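Local coordinates for protein bacterioferritin (Rhodobacter capsulatus, PDB 1JGC) that stores iron, probably oxidising Fe(2+) with dioxygen at a ferroxidase centre and depositing it as a ferric mineral inside a heme-containing shell of 24 subunits, at residues A[61-64]-A[68-71]; A[11-16]-A[98-103]; A[55-60]-A[120-125]. All blocks are in the same frame, centred on the assembly; numbering follows the deposited sequence.

Contact 1 of 3, residues A[61-64]-A[68-71]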
loop_
_atom_site.group_PDB
_atom_site.type_symbol
_atom_site.label_atom_id
_atom_site.label_comp_id
_atom_site.label_asym_id
_atom_site.label_seq_id
_atom_site.Cartn_x
_atom_site.Cartn_y
_atom_site.Cartn_z
ATOM N N ARG A 61 -20.181 -27.945 -34.420
ATOM C CA ARG A 61 -20.074 -27.848 -35.864
ATOM C C ARG A 61 -21.181 -28.662 -36.516
ATOM O O ARG A 61 -21.733 -28.263 -37.540
ATOM C CB ARG A 61 -18.715 -28.357 -36.328
ATOM C CG ARG A 61 -18.504 -28.288 -37.822
ATOM C CD ARG A 61 -18.547 -26.865 -38.338
ATOM N NE ARG A 61 -18.315 -26.826 -39.778
ATOM C CZ ARG A 61 -18.400 -25.730 -40.522
ATOM N NH1 ARG A 61 -18.713 -24.567 -39.961
ATOM N NH2 ARG A 61 -18.193 -25.801 -41.830
ATOM N N ILE A 62 -21.508 -29.802 -35.922
ATOM C CA ILE A 62 -22.558 -30.648 -36.467
ATOM C C ILE A 62 -23.906 -29.929 -36.420
ATOM O O ILE A 62 -24.650 -29.931 -37.394
ATOM C CB ILE A 62 -22.663 -31.974 -35.694
ATOM C CG1 ILE A 62 -21.491 -32.885 -36.070
ATOM C CG2 ILE A 62 -24.000 -32.640 -35.979
ATOM C CD1 ILE A 62 -21.439 -34.189 -35.286
ATOM N N LEU A 63 -24.219 -29.311 -35.289
ATOM C CA LEU A 63 -25.489 -28.609 -35.165
ATOM C C LEU A 63 -25.568 -27.453 -36.151
ATOM O O LEU A 63 -26.602 -27.219 -36.757
ATOM C CB LEU A 63 -25.678 -28.097 -33.739
ATOM C CG LEU A 63 -25.983 -29.163 -32.686
ATOM C CD1 LEU A 63 -26.051 -28.515 -31.315
ATOM C CD2 LEU A 63 -27.294 -29.847 -33.022
ATOM N N PHE A 64 -24.468 -26.731 -36.315
ATOM C CA PHE A 64 -24.448 -25.617 -37.245
ATOM C C PHE A 64 -24.752 -26.088 -38.667
ATOM O O PHE A 64 -25.457 -25.408 -39.405
ATOM C CB PHE A 64 -23.087 -24.930 -37.216
ATOM C CG PHE A 64 -22.925 -23.879 -38.266
ATOM C CD1 PHE A 64 -23.732 -22.753 -38.268
ATOM C CD2 PHE A 64 -21.974 -24.024 -39.270
ATOM C CE1 PHE A 64 -23.591 -21.781 -39.261
ATOM C CE2 PHE A 64 -21.830 -23.065 -40.259
ATOM C CZ PHE A 64 -22.641 -21.939 -40.255
ATOM N N HIS A 68 -27.419 -34.006 -36.802
ATOM C CA HIS A 68 -27.780 -34.396 -35.443
ATOM C C HIS A 68 -26.629 -35.139 -34.788
ATOM O O HIS A 68 -26.233 -36.209 -35.242
ATOM C CB HIS A 68 -29.030 -35.269 -35.467
ATOM C CG HIS A 68 -30.236 -34.550 -35.980
ATOM N ND1 HIS A 68 -30.962 -33.667 -35.203
ATOM C CD2 HIS A 68 -30.805 -34.528 -37.210
ATOM C CE1 HIS A 68 -31.927 -33.133 -35.936
ATOM N NE2 HIS A 68 -31.854 -33.638 -37.157
ATOM N N PRO A 69 -26.060 -34.561 -33.720
ATOM C CA PRO A 69 -24.946 -35.187 -33.017
ATOM C C PRO A 69 -25.431 -36.452 -32.343
ATOM O O PRO A 69 -26.483 -36.460 -31.706
ATOM C CB PRO A 69 -24.520 -34.109 -32.035
ATOM C CG PRO A 69 -25.811 -33.440 -31.708
ATOM C CD PRO A 69 -26.458 -33.308 -33.063
ATOM N N ASN A 70 -24.655 -37.518 -32.494
ATOM C CA ASN A 70 -24.998 -38.821 -31.944
ATOM C C ASN A 70 -23.954 -39.303 -30.945
ATOM O O ASN A 70 -22.885 -39.765 -31.332
ATOM C CB ASN A 70 -25.131 -39.823 -33.099
ATOM C CG ASN A 70 -25.431 -41.230 -32.630
ATOM O OD1 ASN A 70 -25.731 -41.464 -31.456
ATOM N ND2 ASN A 70 -25.359 -42.182 -33.554
ATOM N N LEU A 71 -24.260 -39.193 -29.660
ATOM C CA LEU A 71 -23.320 -39.637 -28.639
ATOM C C LEU A 71 -23.824 -40.919 -27.981
ATOM O O LEU A 71 -23.493 -41.203 -26.834
ATOM C CB LEU A 71 -23.125 -38.568 -27.550
ATOM C CG LEU A 71 -23.417 -37.075 -27.717
ATOM C CD1 LEU A 71 -22.618 -36.330 -26.653
ATOM C CD2 LEU A 71 -23.033 -36.572 -29.079
#
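Ile62 and Leu63, in the last turn of helix 38-64, pack against Pro69 in the loop that doubles back beside them. The apolar contacts come first. CD2 of Leu63 reaches CD of Pro69 at 3.6 Å. The two side chains lie about at right angles. CG2 of Ile62 meets the same corner of the ring, 3.9 Å from CD of Pro69. Two neighbouring helix residues thus share one proline carbon.

The second kind of contact is methyl against backbone. CG2 of Ile62 is 3.6 Å from N of Pro69 and 3.8 Å from N of His68. This branch stands anti to the isoleucine backbone N, which turns it to the loop, while CG1 lies beside the backbone N, anti to the carbonyl carbon (chi1 -74°). CB of His68 points away from the helix, and the contact uses its backbone rather than its imidazole.

No hydrogen bond joins the two segments. The loop's polar backbone is held from helix 5-34, where Asn12 binds O of His68 and N of Asn70. Leu63 also packs on Leu31 of a neighbouring subunit. The arrangement is local packing of a helix C-terminal turn against the loop that follows it, at the start of the long connection between the second and third helices of the ferritin four-helix bundle.

Contact 2 of 3, residues A[11-16]-A[98-103]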
loop_
_atom_site.group_PDB
_atom_site.type_symbol
_atom_site.label_atom_id
_atom_site.label_comp_id
_atom_site.label_asym_id
_atom_site.label_seq_id
_atom_site.Cartn_x
_atom_site.Cartn_y
_atom_site.Cartn_z
ATOM N N LEU A 11 -18.067 -36.166 -39.244
ATOM C CA LEU A 11 -18.032 -35.466 -37.964
ATOM C C LEU A 11 -18.577 -36.360 -36.836
ATOM O O LEU A 11 -18.005 -36.419 -35.748
ATOM C CB LEU A 11 -18.836 -34.161 -38.054
ATOM C CG LEU A 11 -18.167 -33.063 -38.885
ATOM C CD1 LEU A 11 -19.145 -31.920 -39.143
ATOM C CD2 LEU A 11 -16.918 -32.570 -38.152
ATOM N N ASN A 12 -19.679 -37.060 -37.104
ATOM C CA ASN A 12 -20.259 -37.947 -36.107
ATOM C C ASN A 12 -19.341 -39.134 -35.821
ATOM O O ASN A 12 -19.342 -39.679 -34.722
ATOM C CB ASN A 12 -21.625 -38.447 -36.560
ATOM C CG ASN A 12 -22.755 -37.691 -35.915
ATOM O OD1 ASN A 12 -22.804 -37.551 -34.689
ATOM N ND2 ASN A 12 -23.678 -37.198 -36.729
ATOM N N ALA A 13 -18.556 -39.542 -36.809
ATOM C CA ALA A 13 -17.647 -40.654 -36.592
ATOM C C ALA A 13 -16.492 -40.146 -35.732
ATOM O O ALA A 13 -16.043 -40.822 -34.810
ATOM C CB ALA A 13 -17.133 -41.201 -37.925
ATOM N N ALA A 14 -16.019 -38.944 -36.038
ATOM C CA ALA A 14 -14.940 -38.351 -35.271
ATOM C C ALA A 14 -15.406 -38.158 -33.823
ATOM O O ALA A 14 -14.645 -38.368 -32.879
ATOM C CB ALA A 14 -14.543 -37.026 -35.882
ATOM N N LEU A 15 -16.667 -37.767 -33.656
ATOM C CA LEU A 15 -17.241 -37.563 -32.332
ATOM C C LEU A 15 -17.208 -38.865 -31.543
ATOM O O LEU A 15 -16.807 -38.894 -30.376
ATOM C CB LEU A 15 -18.681 -37.067 -32.452
ATOM C CG LEU A 15 -19.485 -37.040 -31.153
ATOM C CD1 LEU A 15 -18.786 -36.187 -30.099
ATOM C CD2 LEU A 15 -20.870 -36.499 -31.444
ATOM N N ARG A 16 -17.634 -39.943 -32.187
ATOM C CA ARG A 16 -17.644 -41.243 -31.541
ATOM C C ARG A 16 -16.226 -41.629 -31.160
ATOM O O ARG A 16 -15.989 -42.211 -30.111
ATOM C CB ARG A 16 -18.237 -42.313 -32.461
ATOM C CG ARG A 16 -17.971 -43.714 -31.951
ATOM C CD ARG A 16 -18.614 -44.769 -32.807
ATOM N NE ARG A 16 -20.065 -44.725 -32.686
ATOM C CZ ARG A 16 -20.883 -44.482 -33.711
ATOM N NH1 ARG A 16 -20.370 -44.267 -34.928
ATOM N NH2 ARG A 16 -22.207 -44.448 -33.529
ATOM N N LEU A 98 -6.218 -40.790 -36.052
ATOM C CA LEU A 98 -5.529 -40.066 -37.121
ATOM C C LEU A 98 -5.954 -40.584 -38.499
ATOM O O LEU A 98 -6.158 -39.813 -39.446
ATOM C CB LEU A 98 -4.010 -40.197 -36.965
ATOM C CG LEU A 98 -3.347 -39.236 -35.979
ATOM C CD1 LEU A 98 -1.908 -39.669 -35.747
ATOM C CD2 LEU A 98 -3.390 -37.820 -36.527
ATOM N N LYS A 99 -6.083 -41.898 -38.599
ATOM C CA LYS A 99 -6.482 -42.537 -39.842
ATOM C C LYS A 99 -7.821 -41.950 -40.259
ATOM O O LYS A 99 -7.985 -41.478 -41.384
ATOM C CB LYS A 99 -6.605 -44.046 -39.617
ATOM C CG LYS A 99 -6.953 -44.852 -40.843
ATOM C CD LYS A 99 -6.971 -46.346 -40.514
ATOM C CE LYS A 99 -7.290 -47.201 -41.753
ATOM N NZ LYS A 99 -8.676 -46.987 -42.293
ATOM N N LEU A 100 -8.770 -41.961 -39.331
ATOM C CA LEU A 100 -10.099 -41.437 -39.595
ATOM C C LEU A 100 -10.110 -39.956 -39.939
ATOM O O LEU A 100 -10.839 -39.534 -40.841
ATOM C CB LEU A 100 -11.007 -41.679 -38.392
ATOM C CG LEU A 100 -12.357 -40.952 -38.415
ATOM C CD1 LEU A 100 -13.157 -41.401 -39.620
ATOM C CD2 LEU A 100 -13.118 -41.238 -37.130
ATOM N N TYR A 101 -9.310 -39.167 -39.223
ATOM C CA TYR A 101 -9.277 -37.725 -39.460
ATOM C C TYR A 101 -8.673 -37.344 -40.801
ATOM O O TYR A 101 -9.137 -36.403 -41.439
ATOM C CB TYR A 101 -8.515 -36.995 -38.350
ATOM C CG TYR A 101 -9.088 -37.154 -36.960
ATOM C CD1 TYR A 101 -10.435 -37.452 -36.758
ATOM C CD2 TYR A 101 -8.281 -36.975 -35.838
ATOM C CE1 TYR A 101 -10.961 -37.570 -35.468
ATOM C CE2 TYR A 101 -8.794 -37.086 -34.544
ATOM C CZ TYR A 101 -10.130 -37.382 -34.369
ATOM O OH TYR A 101 -10.625 -37.470 -33.092
ATOM N N ARG A 102 -7.638 -38.060 -41.226
ATOM C CA ARG A 102 -7.003 -37.767 -42.507
ATOM C C ARG A 102 -7.972 -38.040 -43.661
ATOM O O ARG A 102 -7.970 -37.354 -44.694
ATOM C CB ARG A 102 -5.741 -38.607 -42.658
ATOM C CG ARG A 102 -4.678 -38.217 -41.660
ATOM C CD ARG A 102 -3.420 -39.035 -41.775
ATOM N NE ARG A 102 -2.362 -38.436 -40.971
ATOM C CZ ARG A 102 -1.576 -39.114 -40.140
ATOM N NH1 ARG A 102 -1.725 -40.423 -40.004
ATOM N NH2 ARG A 102 -0.643 -38.484 -39.433
ATOM N N GLU A 103 -8.818 -39.040 -43.450
ATOM C CA GLU A 103 -9.817 -39.458 -44.419
ATOM C C GLU A 103 -10.911 -38.389 -44.497
ATOM O O GLU A 103 -11.236 -37.881 -45.575
ATOM C CB GLU A 103 -10.397 -40.780 -43.944
ATOM C CG GLU A 103 -10.992 -41.657 -45.003
ATOM C CD GLU A 103 -11.503 -42.965 -44.406
ATOM O OE1 GLU A 103 -10.700 -43.662 -43.720
ATOM O OE2 GLU A 103 -12.701 -43.279 -44.627
#
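Tyr101 turns its ring edge to Ala14, and Leu100 lays a methyl against the backbone of Ala13. These two pairs form the contact between helices 5-34 and 83-111. The short segments run antiparallel at 163°, with their axes 10.3 Å apart at the closest. Small alanines on one helix face larger side chains on the other.

CB of Ala14 lies near the plane of the Tyr101 ring, 3.6 Å from CE1. The methyl therefore meets the rim of the ring and not its face. CG of Tyr101 is anti to its own carbonyl carbon (chi1 -60°). From there the ring extends past Ala14, although CB of Tyr101 does not itself point at helix 5-34.

Leu100 comes in more directly, with its CB pointing toward helix 5-34. Its CD2 is 3.8 Å from O of Ala13 and 3.9 Å from N of Ala14. The same methyl is 4.1 Å from CB of Ala13. It thus touches both the peptide unit and the side chain. Nothing polar crosses between the segments, and the interface is purely van der Waals.

The hydroxyl of Tyr101 points into the bundle. It makes a weak hydrogen bond to Glu127 and is near Glu18. Both are residues of the ferroxidase centre, which is metal-free in this crystal. Ala14 and Leu11 also pack on Phe120 of helix 114-144, and Tyr101 packs on Ile124 of that helix. Leu15, on the other side of helix 5-34, meets Ile59 of helix 38-64. The contact itself joins the first and third helices of the bundle, with the second and fourth packed alongside.

Contact 3 of 3, residues A[55-60]-A[120-125]; sequences ADKIIA and FESLIT
In the core of the four-helix bundle of the ferritin fold, Ile58 of helix 38-64 meets Leu123 of helix 114-144. Each side chain ends in a methyl at the point of contact. CD1 of Ile58 is 3.7 Å from CD1 of Leu123, and the two chains approach each other at a slant. Both CB atoms point toward the opposite helix. In Ile58 the longer branch makes the contact: CG1 lies anti to the carbonyl carbon (chi1 -72°), and CD1 continues outward from it in an extended line. Leu123 is built alike. Its CG is also anti to the carbonyl carbon (chi1 -69°), and CD1 is the branch that extends away from CA (chi2 174°) to reach Ile58. The backbones stay well apart, with CA of Ile58 and CA of Phe120 9.6 Å from each other. The side chains alone bridge the gap.

Beside this pair, the preceding residues on each helix, Lys57 and Ser122, also face each other. NZ of Lys57 comes to 4.3 Å from OG of Ser122, too far for a hydrogen bond. This lysine is exposed, so the contact passes from a buried apolar pair to a loose polar edge.

The two helices are the second and fourth of the bundle, and the ferroxidase centre lies between its helices. The side chain of Leu123 is about 4 Å at its nearest from those of His54 and Glu18, two residues of that centre, so the apolar pair borders the site.

Within helix 114-144, OG1 and N of Thr125 approach O of Glu121 from opposite faces of the carbonyl plane. The carboxylate of Glu121 forms salt bridges with Arg105 and with Lys117 of a neighbouring subunit. On helix 38-64, Asp56 makes a salt bridge to Arg30 and a hydrogen bond with Trp26, both of another neighbouring subunit.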
loop_
_atom_site.group_PDB
_atom_site.type_symbol
_atom_site.label_atom_id
_atom_site.label_comp_id
_atom_site.label_asym_id
_atom_site.label_seq_id
_atom_site.Cartn_x
_atom_site.Cartn_y
_atom_site.Cartn_z
ATOM N N ALA A 55 -14.614 -32.939 -28.544
ATOM C CA ALA A 55 -15.969 -33.436 -28.696
ATOM C C ALA A 55 -16.971 -32.294 -28.734
ATOM O O ALA A 55 -17.835 -32.241 -29.609
ATOM C CB ALA A 55 -16.303 -34.393 -27.565
ATOM N N ASP A 56 -16.854 -31.373 -27.786
ATOM C CA ASP A 56 -17.766 -30.241 -27.734
ATOM C C ASP A 56 -17.687 -29.424 -29.026
ATOM O O ASP A 56 -18.707 -29.077 -29.625
ATOM C CB ASP A 56 -17.441 -29.360 -26.529
ATOM C CG ASP A 56 -18.314 -28.137 -26.464
ATOM O OD1 ASP A 56 -19.546 -28.287 -26.585
ATOM O OD2 ASP A 56 -17.773 -27.025 -26.292
ATOM N N LYS A 57 -16.469 -29.128 -29.446
ATOM C CA LYS A 57 -16.227 -28.367 -30.661
ATOM C C LYS A 57 -16.908 -29.043 -31.872
ATOM O O LYS A 57 -17.548 -28.381 -32.699
ATOM C CB LYS A 57 -14.716 -28.263 -30.864
ATOM C CG LYS A 57 -14.269 -27.508 -32.083
ATOM C CD LYS A 57 -12.744 -27.628 -32.274
ATOM C CE LYS A 57 -11.981 -27.052 -31.080
ATOM N NZ LYS A 57 -10.483 -27.133 -31.234
ATOM N N ILE A 58 -16.788 -30.365 -31.958
ATOM C CA ILE A 58 -17.373 -31.136 -33.058
ATOM C C ILE A 58 -18.899 -31.191 -33.027
ATOM O O ILE A 58 -19.556 -31.154 -34.070
ATOM C CB ILE A 58 -16.794 -32.569 -33.071
ATOM C CG1 ILE A 58 -15.352 -32.512 -33.559
ATOM C CG2 ILE A 58 -17.633 -33.491 -33.950
ATOM C CD1 ILE A 58 -14.679 -33.827 -33.565
ATOM N N ILE A 59 -19.464 -31.286 -31.833
ATOM C CA ILE A 59 -20.907 -31.319 -31.699
ATOM C C ILE A 59 -21.472 -29.987 -32.179
ATOM O O ILE A 59 -22.510 -29.944 -32.834
ATOM C CB ILE A 59 -21.320 -31.556 -30.232
ATOM C CG1 ILE A 59 -20.922 -32.970 -29.811
ATOM C CG2 ILE A 59 -22.820 -31.333 -30.063
ATOM C CD1 ILE A 59 -21.124 -33.256 -28.343
ATOM N N ALA A 60 -20.783 -28.897 -31.860
ATOM C CA ALA A 60 -21.241 -27.571 -32.270
ATOM C C ALA A 60 -21.221 -27.420 -33.789
ATOM O O ALA A 60 -22.132 -26.847 -34.382
ATOM C CB ALA A 60 -20.380 -26.487 -31.624
ATOM N N PHE A 120 -10.539 -30.657 -38.952
ATOM C CA PHE A 120 -9.833 -31.931 -39.005
ATOM C C PHE A 120 -8.319 -31.732 -39.071
ATOM O O PHE A 120 -7.560 -32.579 -38.590
ATOM C CB PHE A 120 -10.322 -32.784 -40.180
ATOM C CG PHE A 120 -11.664 -33.408 -39.943
ATOM C CD1 PHE A 120 -11.833 -34.366 -38.951
ATOM C CD2 PHE A 120 -12.768 -33.025 -40.694
ATOM C CE1 PHE A 120 -13.081 -34.934 -38.706
ATOM C CE2 PHE A 120 -14.020 -33.591 -40.452
ATOM C CZ PHE A 120 -14.173 -34.546 -39.455
ATOM N N GLU A 121 -7.869 -30.621 -39.651
ATOM C CA GLU A 121 -6.431 -30.382 -39.699
ATOM C C GLU A 121 -5.982 -30.019 -38.286
ATOM O O GLU A 121 -4.870 -30.346 -37.857
ATOM C CB GLU A 121 -6.081 -29.263 -40.681
ATOM C CG GLU A 121 -6.466 -29.573 -42.107
ATOM C CD GLU A 121 -5.495 -28.993 -43.121
ATOM O OE1 GLU A 121 -4.704 -28.107 -42.746
ATOM O OE2 GLU A 121 -5.528 -29.422 -44.297
ATOM N N SER A 122 -6.865 -29.356 -37.551
ATOM C CA SER A 122 -6.556 -28.983 -36.181
ATOM C C SER A 122 -6.524 -30.261 -35.324
ATOM O O SER A 122 -5.615 -30.451 -34.515
ATOM C CB SER A 122 -7.599 -27.994 -35.658
ATOM O OG SER A 122 -7.440 -27.781 -34.270
ATOM N N LEU A 123 -7.504 -31.142 -35.512
ATOM C CA LEU A 123 -7.531 -32.388 -34.760
ATOM C C LEU A 123 -6.312 -33.251 -35.100
ATOM O O LEU A 123 -5.676 -33.826 -34.212
ATOM C CB LEU A 123 -8.811 -33.161 -35.053
ATOM C CG LEU A 123 -10.113 -32.562 -34.511
ATOM C CD1 LEU A 123 -11.302 -33.376 -35.026
ATOM C CD2 LEU A 123 -10.091 -32.554 -32.983
ATOM N N ILE A 124 -5.986 -33.342 -36.384
ATOM C CA ILE A 124 -4.833 -34.124 -36.821
ATOM C C ILE A 124 -3.585 -33.586 -36.141
ATOM O O ILE A 124 -2.765 -34.358 -35.652
ATOM C CB ILE A 124 -4.651 -34.056 -38.368
ATOM C CG1 ILE A 124 -5.748 -34.879 -39.052
ATOM C CG2 ILE A 124 -3.262 -34.561 -38.774
ATOM C CD1 ILE A 124 -5.774 -34.736 -40.554
ATOM N N THR A 125 -3.451 -32.260 -36.105
ATOM C CA THR A 125 -2.297 -31.636 -35.468
ATOM C C THR A 125 -2.221 -31.968 -33.975
ATOM O O THR A 125 -1.154 -32.305 -33.477
ATOM C CB THR A 125 -2.308 -30.105 -35.650
ATOM O OG1 THR A 125 -2.363 -29.795 -37.046
ATOM C CG2 THR A 125 -1.044 -29.493 -35.073
#

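In the fold
Contacts 2 and 3 are the inner pair, each centred about 11 Å from the centre of the chain, and each joins two helices of the bundle beside the ferroxidase residues. Contact 1 is centred further out, about 19 Å from the chain's centre, and is local helix-to-loop packing. Contacts 1 and 3 both use helix 38-64 and both touch the second subunit. Ile59 from 55-60 packs on Pro69 and Leu71 from 68-71. Segment 11-16 also packs on contact 1, through Leu11 on Ile62. No hydrogen bond crosses any of the three. Contacts 1 and 2 are apolar or methyl-to-backbone packing, and contact 3 adds a loose lysine-serine approach at its exposed side.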